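Carbohydrate binding protein, putative, cpb33A (Cellvibrio japonicus, PDB 5FJQ) is a lytic polysaccharide monooxygenase with a copper-binding domain, the part described here, and is important for efficient use of chitin by the bacterium. Local coordinates at residues G88-W94 with S140-L146; Y104-T110 with L125-S131; C14-E20 with N35-P41. The contacts are given in a common frame with arbitrary orientation. Residues are numbered along the deposited sequence.

Overall arrangement
The chain is the lytic polysaccharide monooxygenase domain, a beta sandwich with a helical insertion. Contacts 1 and 2 lie in its two facing sheets, with centres 10 Å apart. H142 of contact 1 and Y107 of contact 2 join the sheets through a probable hydrogen bond, ND1 to OH at 2.8 Å. F105 also packs on H142 and S140. Contact 3 stands apart in the insertion, its centre 24 Å from that of contact 1 and 25 Å from that of contact 2. H1 and H100 bind the copper. The side chains of W94, F105 and P41 come within about 9, 10 and 12 Å of it, and none of them is a ligand.

Contact 1: residues G88-W94 with S140-L146; sequences GAREFVW and STHNVIL
This is an antiparallel strand pair in the three-stranded sheet of the beta sandwich. Both segments are extended. Their axes approach to 4.3 Å, N-to-C directions at 144°. S140 and W94 are hydrogen-bonded, W94 N to S140 O at 2.8 Å and S140 N to W94 O at 3.0 Å. T141 opposes V93 as a non-hydrogen-bonded pair, CA atoms 4.5 Å apart. H142 bonds F92 both ways, each N to O at 2.9 Å. Its ring (chi1 m) lies oblique to that of W94 (chi1 m), CE1 to CD1 at 3.8 Å, and its ND1 bonds Y107 OH on the facing sheet. N143 opposes E91, on the face of A89, V93 and I145. V144 and R90 bond likewise, N to O at 2.9 Å both ways. V144 (chi1 t) and F92 (chi1 m) point into the sandwich, CG2 to CD1 at 3.3 Å. I145 CD1 touches A89 CB at 3.5 Å. L146 ends the ladder, with G88 N to L146 O and L146 N to G88 O both 2.8 Å.

Contact 2: residues Y104-T110 with L125-S131; sequences YFRYYIT and LQLIHDS
An antiparallel strand pair with a classic beta bulge joins strands 104-109 and 126-130. The axes come within 4.4 Å, at 144° between N-to-C directions.

Backbone hydrogen bonds set the register. I109 pairs with Q126: I109 N to Q126 O is 3.0 Å and Q126 N to I109 O is 2.8 Å. Y108 opposes L127 as a non-hydrogen-bonded pair. The bulge follows. Y107 O accepts from both I128 N (2.6 Å) and H129 N (3.1 Å), while Y107 N donates to H129 O (2.8 Å). I128 leaves the extended conformation (phi/psi -120°/-13°), shifting the register by one residue. R106 then opposes D130. S131 N donates to F105 O at 2.8 Å, and its OG accepts from F105 N at 3.0 Å.

One salt bridge crosses the pair. R106, extended beyond chi1 m, brings NE to D130 OD2 at 2.9 Å. R106 NH2 adds a weak bond to the same D130 OD2 at 3.3 Å. R106 NH1 forms a second salt bridge, to D51.

Apolar and aromatic contacts line both faces. L127 CD1 (chi1 t, chi2 p) lies over the ring face of Y108 (chi1 m), 3.9 Å from its centroid, a CH-pi contact. Y108 CB touches L125 CB at 3.6 Å. On the opposite face I109 CG2 meets I128 CG2 at 3.6 Å, and the Y107 and H129 rings lie obliquely, 5.8 Å between centroids.

Strand 104-109 is hydrogen-bonded on its other edge to strand 152-161. F105 stacks on W159 of that strand, while Y107, F105 and I128 touch strand 139-146 of the facing sheet.

Contact 3: residues C14-E20 with N35-P41; sequences CKENGIE and NGGLYTP
The C-terminal end of helix 10-17 and the turn after it pack on the 3-10 segment G36-Y39, within the helical insertion between strands 2-6 and 45-47. About 408 Å² is buried. As in relatives of this family, the insertion probably contributes to the surface that meets the polysaccharide. G18 turns the chain out of the helix at phi/psi 107°/114°, where a CB would clash with the N17 carbonyl. The turn directs I19 (chi1 m, chi2 t) at the 3-10 segment. I19 CG1 lies 3.6 Å from L38 CB. I19 CD1 sits over the face of the Y39 ring, 3.6 Å from its centroid, a CH-pi contact. Two hydrogen bonds cross: N35 ND2 to I19 O at 3.1 Å, with N35 chi1 p, and Y39 OH to E20 OE2 at 2.8 Å. L38 (chi1 m) places CD1 4.1 Å from C14 CB. K15 runs alongside, its CD 3.5 Å from L38 O and its CE 4.2 Å from P41 CG. C14 is tied by a disulfide to C27 of helix 25-33. L38 and P41 also pack on V11 of helix 10-17, and the G37 backbone bonds to that of N69.

Contact 1: residues G88-W94 with S140-L146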
loop_
_atom_site.group_PDB
_atom_site.type_symbol
_atom_site.label_atom_id
_atom_site.label_comp_id
_atom_site.label_asym_id
_atom_site.label_seq_id
_atom_site.Cartn_x
_atom_site.Cartn_y
_atom_site.Cartn_z
ATOM N N GLY A 88 -13.102 9.408 -10.187
ATOM C CA GLY A 88 -12.719 9.062 -11.530
ATOM C C GLY A 88 -11.377 8.381 -11.711
ATOM O O GLY A 88 -10.698 7.959 -10.741
ATOM N N ALA A 89 -10.977 8.274 -12.965
ATOM C CA ALA A 89 -9.812 7.469 -13.301
ATOM C C ALA A 89 -8.548 8.105 -12.737
ATOM O O ALA A 89 -8.384 9.306 -12.778
ATOM C CB ALA A 89 -9.712 7.271 -14.797
ATOM N N ARG A 90 -7.731 7.288 -12.081
ATOM C CA ARG A 90 -6.401 7.738 -11.646
ATOM C C ARG A 90 -5.403 6.606 -11.955
ATOM O O ARG A 90 -5.644 5.472 -11.622
ATOM C CB ARG A 90 -6.447 8.108 -10.155
ATOM C CG ARG A 90 -5.152 8.667 -9.582
ATOM C CD ARG A 90 -4.752 9.900 -10.353
ATOM N NE ARG A 90 -3.504 10.344 -9.796
ATOM C CZ ARG A 90 -3.317 11.475 -9.119
ATOM N NH1 ARG A 90 -4.293 12.408 -8.977
ATOM N NH2 ARG A 90 -2.107 11.680 -8.634
ATOM N N GLU A 91 -4.323 6.875 -12.675
ATOM C CA GLU A 91 -3.264 5.835 -12.783
ATOM C C GLU A 91 -2.501 5.591 -11.445
ATOM O O GLU A 91 -2.102 6.536 -10.729
ATOM C CB GLU A 91 -2.209 6.111 -13.880
ATOM C CG GLU A 91 -2.783 6.552 -15.213
ATOM C CD GLU A 91 -1.887 6.200 -16.383
ATOM O OE1 GLU A 91 -0.631 6.175 -16.238
ATOM O OE2 GLU A 91 -2.459 5.907 -17.451
ATOM N N PHE A 92 -2.328 4.309 -11.171
ATOM C CA PHE A 92 -1.493 3.761 -10.092
ATOM C C PHE A 92 -0.426 2.874 -10.708
ATOM O O PHE A 92 -0.689 2.035 -11.580
ATOM C CB PHE A 92 -2.349 2.966 -9.096
ATOM C CG PHE A 92 -3.251 3.823 -8.254
ATOM C CD1 PHE A 92 -4.441 4.350 -8.772
ATOM C CD2 PHE A 92 -2.890 4.173 -6.989
ATOM C CE1 PHE A 92 -5.244 5.168 -7.982
ATOM C CE2 PHE A 92 -3.686 5.003 -6.195
ATOM C CZ PHE A 92 -4.859 5.497 -6.694
ATOM N N VAL A 93 0.795 3.076 -10.266
ATOM C CA VAL A 93 1.882 2.470 -10.971
ATOM C C VAL A 93 2.689 1.744 -9.944
ATOM O O VAL A 93 3.057 2.369 -8.940
ATOM C CB VAL A 93 2.809 3.549 -11.621
ATOM C CG1 VAL A 93 4.081 2.891 -12.143
ATOM C CG2 VAL A 93 2.065 4.382 -12.706
ATOM N N TRP A 94 2.992 0.479 -10.243
ATOM C CA TRP A 94 3.865 -0.332 -9.381
ATOM C C TRP A 94 5.205 -0.357 -10.089
ATOM O O TRP A 94 5.279 -0.728 -11.257
ATOM C CB TRP A 94 3.372 -1.776 -9.196
ATOM C CG TRP A 94 2.283 -1.999 -8.165
ATOM C CD1 TRP A 94 0.991 -1.730 -8.334
ATOM C CD2 TRP A 94 2.393 -2.659 -6.879
ATOM N NE1 TRP A 94 0.241 -2.066 -7.227
ATOM C CE2 TRP A 94 1.075 -2.679 -6.316
ATOM C CE3 TRP A 94 3.462 -3.218 -6.144
ATOM C CZ2 TRP A 94 0.800 -3.223 -5.077
ATOM C CZ3 TRP A 94 3.195 -3.762 -4.918
ATOM C CH2 TRP A 94 1.864 -3.745 -4.357
ATOM N N SER A 140 3.962 -1.909 -13.654
ATOM C CA SER A 140 2.593 -2.428 -13.702
ATOM C C SER A 140 1.677 -1.244 -13.511
ATOM O O SER A 140 1.728 -0.575 -12.499
ATOM C CB SER A 140 2.382 -3.486 -12.575
ATOM O OG SER A 140 3.006 -4.691 -12.842
ATOM N N THR A 141 0.844 -0.958 -14.506
ATOM C CA THR A 141 0.008 0.206 -14.443
ATOM C C THR A 141 -1.473 -0.156 -14.422
ATOM O O THR A 141 -1.966 -0.931 -15.243
ATOM C CB THR A 141 0.251 1.233 -15.612
ATOM O OG1 THR A 141 1.654 1.535 -15.668
ATOM C CG2 THR A 141 -0.438 2.448 -15.259
ATOM N N HIS A 142 -2.172 0.427 -13.454
ATOM C CA HIS A 142 -3.576 0.145 -13.281
ATOM C C HIS A 142 -4.316 1.480 -13.233
ATOM O O HIS A 142 -4.040 2.324 -12.422
ATOM C CB HIS A 142 -3.713 -0.676 -12.004
ATOM C CG HIS A 142 -2.768 -1.832 -11.966
ATOM N ND1 HIS A 142 -1.734 -1.923 -11.053
ATOM C CD2 HIS A 142 -2.663 -2.916 -12.763
ATOM C CE1 HIS A 142 -1.036 -3.021 -11.291
ATOM N NE2 HIS A 142 -1.598 -3.660 -12.300
ATOM N N ASN A 143 -5.227 1.688 -14.185
ATOM C CA ASN A 143 -6.042 2.854 -14.129
ATOM C C ASN A 143 -7.277 2.672 -13.261
ATOM O O ASN A 143 -8.310 2.260 -13.799
ATOM C CB ASN A 143 -6.572 3.107 -15.506
ATOM C CG ASN A 143 -5.979 4.341 -16.122
ATOM O OD1 ASN A 143 -4.733 4.469 -16.223
ATOM N ND2 ASN A 143 -6.859 5.268 -16.542
ATOM N N VAL A 144 -7.200 3.066 -12.000
ATOM C CA VAL A 144 -8.158 2.629 -10.948
ATOM C C VAL A 144 -9.230 3.653 -11.008
ATOM O O VAL A 144 -8.908 4.851 -11.180
ATOM C CB VAL A 144 -7.480 2.674 -9.556
ATOM C CG1 VAL A 144 -8.449 2.328 -8.413
ATOM C CG2 VAL A 144 -6.297 1.730 -9.568
ATOM N N ILE A 145 -10.507 3.244 -10.978
ATOM C CA ILE A 145 -11.523 4.271 -10.958
ATOM C C ILE A 145 -11.827 4.624 -9.482
ATOM O O ILE A 145 -12.354 3.789 -8.710
ATOM C CB ILE A 145 -12.801 3.921 -11.800
ATOM C CG1 ILE A 145 -12.490 3.499 -13.252
ATOM C CG2 ILE A 145 -13.899 4.977 -11.671
ATOM C CD1 ILE A 145 -11.474 4.322 -14.039
ATOM N N LEU A 146 -11.476 5.840 -9.068
ATOM C CA LEU A 146 -11.712 6.279 -7.674
ATOM C C LEU A 146 -13.175 6.616 -7.514
ATOM O O LEU A 146 -13.748 7.373 -8.357
ATOM C CB LEU A 146 -10.841 7.475 -7.313
ATOM C CG LEU A 146 -9.361 7.183 -7.512
ATOM C CD1 LEU A 146 -8.572 8.505 -7.601
ATOM C CD2 LEU A 146 -8.795 6.237 -6.463
#

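Contact 2: residues Y104-T110 with L125-S131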
loop_
_atom_site.group_PDB
_atom_site.type_symbol
_atom_site.label_atom_id
_atom_site.label_comp_id
_atom_site.label_asym_id
_atom_site.label_seq_id
_atom_site.Cartn_x
_atom_site.Cartn_y
_atom_site.Cartn_z
ATOM N N TYR A 104 -2.978 -11.246 -9.698
ATOM C CA TYR A 104 -3.660 -9.927 -9.762
ATOM C C TYR A 104 -2.967 -8.784 -9.040
ATOM O O TYR A 104 -2.188 -8.993 -8.066
ATOM C CB TYR A 104 -5.089 -10.022 -9.185
ATOM C CG TYR A 104 -5.180 -10.547 -7.778
ATOM C CD1 TYR A 104 -4.828 -9.741 -6.671
ATOM C CD2 TYR A 104 -5.701 -11.802 -7.538
ATOM C CE1 TYR A 104 -4.970 -10.205 -5.378
ATOM C CE2 TYR A 104 -5.850 -12.288 -6.250
ATOM C CZ TYR A 104 -5.470 -11.496 -5.169
ATOM O OH TYR A 104 -5.585 -12.012 -3.925
ATOM N N PHE A 105 -3.263 -7.569 -9.469
ATOM C CA PHE A 105 -3.062 -6.401 -8.582
ATOM C C PHE A 105 -4.450 -5.951 -8.211
ATOM O O PHE A 105 -5.304 -5.634 -9.133
ATOM C CB PHE A 105 -2.310 -5.224 -9.271
ATOM C CG PHE A 105 -0.847 -5.533 -9.592
ATOM C CD1 PHE A 105 -0.507 -6.242 -10.743
ATOM C CD2 PHE A 105 0.174 -5.195 -8.693
ATOM C CE1 PHE A 105 0.838 -6.563 -11.060
ATOM C CE2 PHE A 105 1.504 -5.511 -8.998
ATOM C CZ PHE A 105 1.836 -6.220 -10.156
ATOM N N ARG A 106 -4.681 -5.793 -6.912
ATOM C CA ARG A 106 -5.948 -5.263 -6.455
ATOM C C ARG A 106 -5.810 -3.990 -5.647
ATOM O O ARG A 106 -4.843 -3.816 -4.876
ATOM C CB ARG A 106 -6.714 -6.282 -5.560
ATOM C CG ARG A 106 -7.351 -7.387 -6.351
ATOM C CD ARG A 106 -7.996 -8.397 -5.408
ATOM N NE ARG A 106 -8.520 -9.478 -6.244
ATOM C CZ ARG A 106 -8.881 -10.689 -5.803
ATOM N NH1 ARG A 106 -8.703 -11.008 -4.542
ATOM N NH2 ARG A 106 -9.328 -11.614 -6.652
ATOM N N TYR A 107 -6.799 -3.111 -5.842
ATOM C CA TYR A 107 -6.907 -1.943 -5.009
ATOM C C TYR A 107 -8.176 -1.891 -4.197
ATOM O O TYR A 107 -9.303 -2.164 -4.729
ATOM C CB TYR A 107 -6.816 -0.673 -5.849
ATOM C CG TYR A 107 -5.513 -0.603 -6.608
ATOM C CD1 TYR A 107 -5.230 -1.527 -7.618
ATOM C CD2 TYR A 107 -4.560 0.347 -6.291
ATOM C CE1 TYR A 107 -4.045 -1.455 -8.355
ATOM C CE2 TYR A 107 -3.372 0.456 -7.027
ATOM C CZ TYR A 107 -3.103 -0.488 -7.988
ATOM O OH TYR A 107 -1.948 -0.415 -8.647
ATOM N N TYR A 108 -8.001 -1.349 -2.986
ATOM C CA TYR A 108 -9.118 -1.130 -2.025
ATOM C C TYR A 108 -9.038 0.292 -1.565
ATOM O O TYR A 108 -7.991 0.976 -1.766
ATOM C CB TYR A 108 -9.004 -2.066 -0.805
ATOM C CG TYR A 108 -9.005 -3.503 -1.183
ATOM C CD1 TYR A 108 -7.874 -4.111 -1.801
ATOM C CD2 TYR A 108 -10.134 -4.300 -0.901
ATOM C CE1 TYR A 108 -7.914 -5.450 -2.168
ATOM C CE2 TYR A 108 -10.151 -5.616 -1.250
ATOM C CZ TYR A 108 -9.077 -6.181 -1.850
ATOM O OH TYR A 108 -9.217 -7.468 -2.165
ATOM N N ILE A 109 -10.124 0.740 -0.946
ATOM C CA ILE A 109 -10.216 2.095 -0.379
ATOM C C ILE A 109 -11.079 2.089 0.876
ATOM O O ILE A 109 -11.961 1.222 1.018
ATOM C CB ILE A 109 -10.722 3.166 -1.396
ATOM C CG1 ILE A 109 -10.489 4.573 -0.809
ATOM C CG2 ILE A 109 -12.204 2.938 -1.756
ATOM C CD1 ILE A 109 -10.563 5.731 -1.812
ATOM N N THR A 110 -10.727 2.988 1.814
ATOM C CA THR A 110 -11.529 3.424 2.925
ATOM C C THR A 110 -12.900 4.035 2.516
ATOM O O THR A 110 -13.093 4.563 1.399
ATOM C CB THR A 110 -10.719 4.421 3.746
ATOM O OG1 THR A 110 -9.986 5.271 2.859
ATOM C CG2 THR A 110 -9.644 3.667 4.589
ATOM N N LEU A 125 -11.934 -1.787 4.104
ATOM C CA LEU A 125 -11.524 -1.734 2.725
ATOM C C LEU A 125 -12.654 -2.219 1.842
ATOM O O LEU A 125 -13.337 -3.179 2.126
ATOM C CB LEU A 125 -10.321 -2.619 2.476
ATOM C CG LEU A 125 -9.064 -2.120 3.152
ATOM C CD1 LEU A 125 -8.029 -3.128 2.716
ATOM C CD2 LEU A 125 -8.782 -0.683 2.629
ATOM N N GLN A 126 -12.896 -1.456 0.818
ATOM C CA GLN A 126 -13.856 -1.814 -0.232
ATOM C C GLN A 126 -13.021 -2.077 -1.468
ATOM O O GLN A 126 -12.191 -1.212 -1.823
ATOM C CB GLN A 126 -14.715 -0.576 -0.441
ATOM C CG GLN A 126 -15.461 -0.483 -1.740
ATOM C CD GLN A 126 -16.545 0.534 -1.585
ATOM O OE1 GLN A 126 -16.324 1.752 -1.729
ATOM N NE2 GLN A 126 -17.725 0.053 -1.217
ATOM N N LEU A 127 -13.248 -3.191 -2.172
ATOM C CA LEU A 127 -12.595 -3.379 -3.499
ATOM C C LEU A 127 -12.912 -2.326 -4.586
ATOM O O LEU A 127 -14.072 -2.109 -4.984
ATOM C CB LEU A 127 -12.936 -4.736 -4.099
ATOM C CG LEU A 127 -12.130 -5.186 -5.319
ATOM C CD1 LEU A 127 -10.646 -5.496 -4.970
ATOM C CD2 LEU A 127 -12.793 -6.412 -5.931
ATOM N N ILE A 128 -11.867 -1.708 -5.147
ATOM C CA ILE A 128 -12.143 -0.736 -6.137
ATOM C C ILE A 128 -11.520 -1.068 -7.517
ATOM O O ILE A 128 -11.914 -0.471 -8.534
ATOM C CB ILE A 128 -11.968 0.723 -5.647
ATOM C CG1 ILE A 128 -10.520 1.046 -5.185
ATOM C CG2 ILE A 128 -13.115 1.075 -4.652
ATOM C CD1 ILE A 128 -10.165 2.534 -5.305
ATOM N N HIS A 129 -10.606 -2.045 -7.522
ATOM C CA HIS A 129 -9.971 -2.454 -8.758
ATOM C C HIS A 129 -9.350 -3.842 -8.668
ATOM O O HIS A 129 -8.696 -4.210 -7.645
ATOM C CB HIS A 129 -8.890 -1.408 -9.198
ATOM C CG HIS A 129 -8.307 -1.672 -10.550
ATOM N ND1 HIS A 129 -8.931 -1.258 -11.716
ATOM C CD2 HIS A 129 -7.188 -2.341 -10.940
ATOM C CE1 HIS A 129 -8.206 -1.633 -12.755
ATOM N NE2 HIS A 129 -7.143 -2.282 -12.317
ATOM N N ASP A 130 -9.425 -4.554 -9.791
ATOM C CA ASP A 130 -8.770 -5.857 -9.938
ATOM C C ASP A 130 -8.202 -5.913 -11.341
ATOM O O ASP A 130 -8.915 -5.739 -12.390
ATOM C CB ASP A 130 -9.757 -6.997 -9.617
ATOM C CG ASP A 130 -9.124 -8.369 -9.630
ATOM O OD1 ASP A 130 -8.150 -8.634 -10.327
ATOM O OD2 ASP A 130 -9.618 -9.230 -8.916
ATOM N N SER A 131 -6.889 -6.092 -11.391
ATOM C CA SER A 131 -6.248 -5.958 -12.646
ATOM C C SER A 131 -6.243 -7.276 -13.402
ATOM O O SER A 131 -5.866 -7.311 -14.512
ATOM C CB SER A 131 -4.834 -5.460 -12.482
ATOM O OG SER A 131 -3.982 -6.534 -12.145
#

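Contact 3: residues C14-E20 with N35-P41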
loop_
_atom_site.group_PDB
_atom_site.type_symbol
_atom_site.label_atom_id
_atom_site.label_comp_id
_atom_site.label_asym_id
_atom_site.label_seq_id
_atom_site.Cartn_x
_atom_site.Cartn_y
_atom_site.Cartn_z
ATOM N N CYS A 14 7.414 8.478 2.917
ATOM C CA CYS A 14 8.349 8.646 4.055
ATOM C C CYS A 14 9.853 8.361 3.726
ATOM O O CYS A 14 10.740 9.062 4.264
ATOM C CB CYS A 14 7.829 7.948 5.280
ATOM S SG CYS A 14 6.507 8.812 6.213
ATOM N N LYS A 15 10.126 7.393 2.839
ATOM C CA LYS A 15 11.500 7.164 2.400
ATOM C C LYS A 15 12.119 8.466 1.945
ATOM O O LYS A 15 13.170 8.891 2.426
ATOM C CB LYS A 15 11.611 6.087 1.310
ATOM C CG LYS A 15 12.935 6.117 0.564
ATOM C CD LYS A 15 13.104 4.906 -0.327
ATOM C CE LYS A 15 12.299 5.035 -1.649
ATOM N NZ LYS A 15 13.100 5.889 -2.627
ATOM N N GLU A 16 11.383 9.169 1.100
ATOM C CA GLU A 16 11.902 10.320 0.415
ATOM C C GLU A 16 11.972 11.523 1.349
ATOM O O GLU A 16 12.695 12.497 1.083
ATOM C CB GLU A 16 10.920 10.553 -0.720
ATOM C CG GLU A 16 11.221 9.665 -1.927
ATOM C CD GLU A 16 10.344 10.002 -3.110
ATOM O OE1 GLU A 16 9.746 11.095 -3.108
ATOM O OE2 GLU A 16 10.282 9.169 -4.024
ATOM N N ASN A 17 11.203 11.488 2.435
ATOM C CA ASN A 17 11.288 12.550 3.433
ATOM C C ASN A 17 12.542 12.333 4.347
ATOM O O ASN A 17 12.867 13.215 5.158
ATOM C CB ASN A 17 10.031 12.590 4.276
ATOM C CG ASN A 17 10.038 13.729 5.300
ATOM O OD1 ASN A 17 10.065 13.495 6.534
ATOM N ND2 ASN A 17 10.026 14.974 4.793
ATOM N N GLY A 18 13.222 11.187 4.213
ATOM C CA GLY A 18 14.456 10.891 5.037
ATOM C C GLY A 18 14.175 9.841 6.102
ATOM O O GLY A 18 13.385 10.066 7.050
ATOM N N ILE A 19 14.809 8.676 5.949
ATOM C CA ILE A 19 14.531 7.583 6.801
ATOM C C ILE A 19 15.218 7.815 8.173
ATOM O O ILE A 19 14.607 7.584 9.195
ATOM C CB ILE A 19 15.009 6.253 6.187
ATOM C CG1 ILE A 19 14.225 5.956 4.893
ATOM C CG2 ILE A 19 14.880 5.114 7.216
ATOM C CD1 ILE A 19 14.908 4.913 3.992
ATOM N N GLU A 20 16.462 8.307 8.162
ATOM C CA GLU A 20 17.204 8.508 9.429
ATOM C C GLU A 20 16.761 9.783 10.183
ATOM O O GLU A 20 16.621 9.773 11.402
ATOM C CB GLU A 20 18.739 8.491 9.162
ATOM C CG GLU A 20 19.186 7.221 8.434
ATOM C CD GLU A 20 18.707 5.962 9.156
ATOM O OE1 GLU A 20 18.486 6.076 10.369
ATOM O OE2 GLU A 20 18.509 4.874 8.551
ATOM N N ASN A 35 10.845 1.945 11.270
ATOM C CA ASN A 35 10.871 2.342 9.881
ATOM C C ASN A 35 12.134 1.906 9.111
ATOM O O ASN A 35 12.371 2.416 8.043
ATOM C CB ASN A 35 10.724 3.845 9.735
ATOM C CG ASN A 35 12.062 4.613 9.955
ATOM O OD1 ASN A 35 13.067 4.066 10.536
ATOM N ND2 ASN A 35 12.065 5.889 9.554
ATOM N N GLY A 36 12.962 1.018 9.658
ATOM C CA GLY A 36 14.202 0.734 8.920
ATOM C C GLY A 36 13.849 -0.109 7.670
ATOM O O GLY A 36 14.652 -0.242 6.745
ATOM N N GLY A 37 12.649 -0.709 7.640
ATOM C CA GLY A 37 12.197 -1.296 6.346
ATOM C C GLY A 37 11.977 -0.278 5.213
ATOM O O GLY A 37 11.593 -0.642 4.104
ATOM N N LEU A 38 12.150 1.016 5.482
ATOM C CA LEU A 38 11.863 2.014 4.466
ATOM C C LEU A 38 12.925 2.036 3.392
ATOM O O LEU A 38 12.704 2.640 2.318
ATOM C CB LEU A 38 11.655 3.428 5.047
ATOM C CG LEU A 38 10.402 3.784 5.862
ATOM C CD1 LEU A 38 10.540 5.163 6.462
ATOM C CD2 LEU A 38 9.193 3.706 4.951
ATOM N N TYR A 39 14.066 1.395 3.657
ATOM C CA TYR A 39 15.151 1.244 2.654
ATOM C C TYR A 39 14.783 0.211 1.581
ATOM O O TYR A 39 15.457 0.059 0.543
ATOM C CB TYR A 39 16.406 0.705 3.380
ATOM C CG TYR A 39 17.170 1.810 3.993
ATOM C CD1 TYR A 39 17.973 2.675 3.197
ATOM C CD2 TYR A 39 17.047 2.074 5.341
ATOM C CE1 TYR A 39 18.642 3.738 3.787
ATOM C CE2 TYR A 39 17.718 3.123 5.927
ATOM C CZ TYR A 39 18.525 3.927 5.155
ATOM O OH TYR A 39 19.142 4.954 5.801
ATOM N N THR A 40 13.775 -0.617 1.896
ATOM C CA THR A 40 13.449 -1.753 0.998
ATOM C C THR A 40 11.920 -1.777 0.753
ATOM O O THR A 40 11.231 -2.745 1.081
ATOM C CB THR A 40 13.909 -3.127 1.563
ATOM O OG1 THR A 40 13.318 -3.310 2.823
ATOM C CG2 THR A 40 15.403 -3.272 1.707
ATOM N N PRO A 41 11.389 -0.666 0.215
ATOM C CA PRO A 41 9.966 -0.453 -0.091
ATOM C C PRO A 41 9.325 -1.544 -0.973
ATOM O O PRO A 41 8.096 -1.778 -0.880
ATOM C CB PRO A 41 9.986 0.890 -0.816
ATOM C CG PRO A 41 11.366 0.978 -1.426
ATOM C CD PRO A 41 12.214 0.450 -0.271
#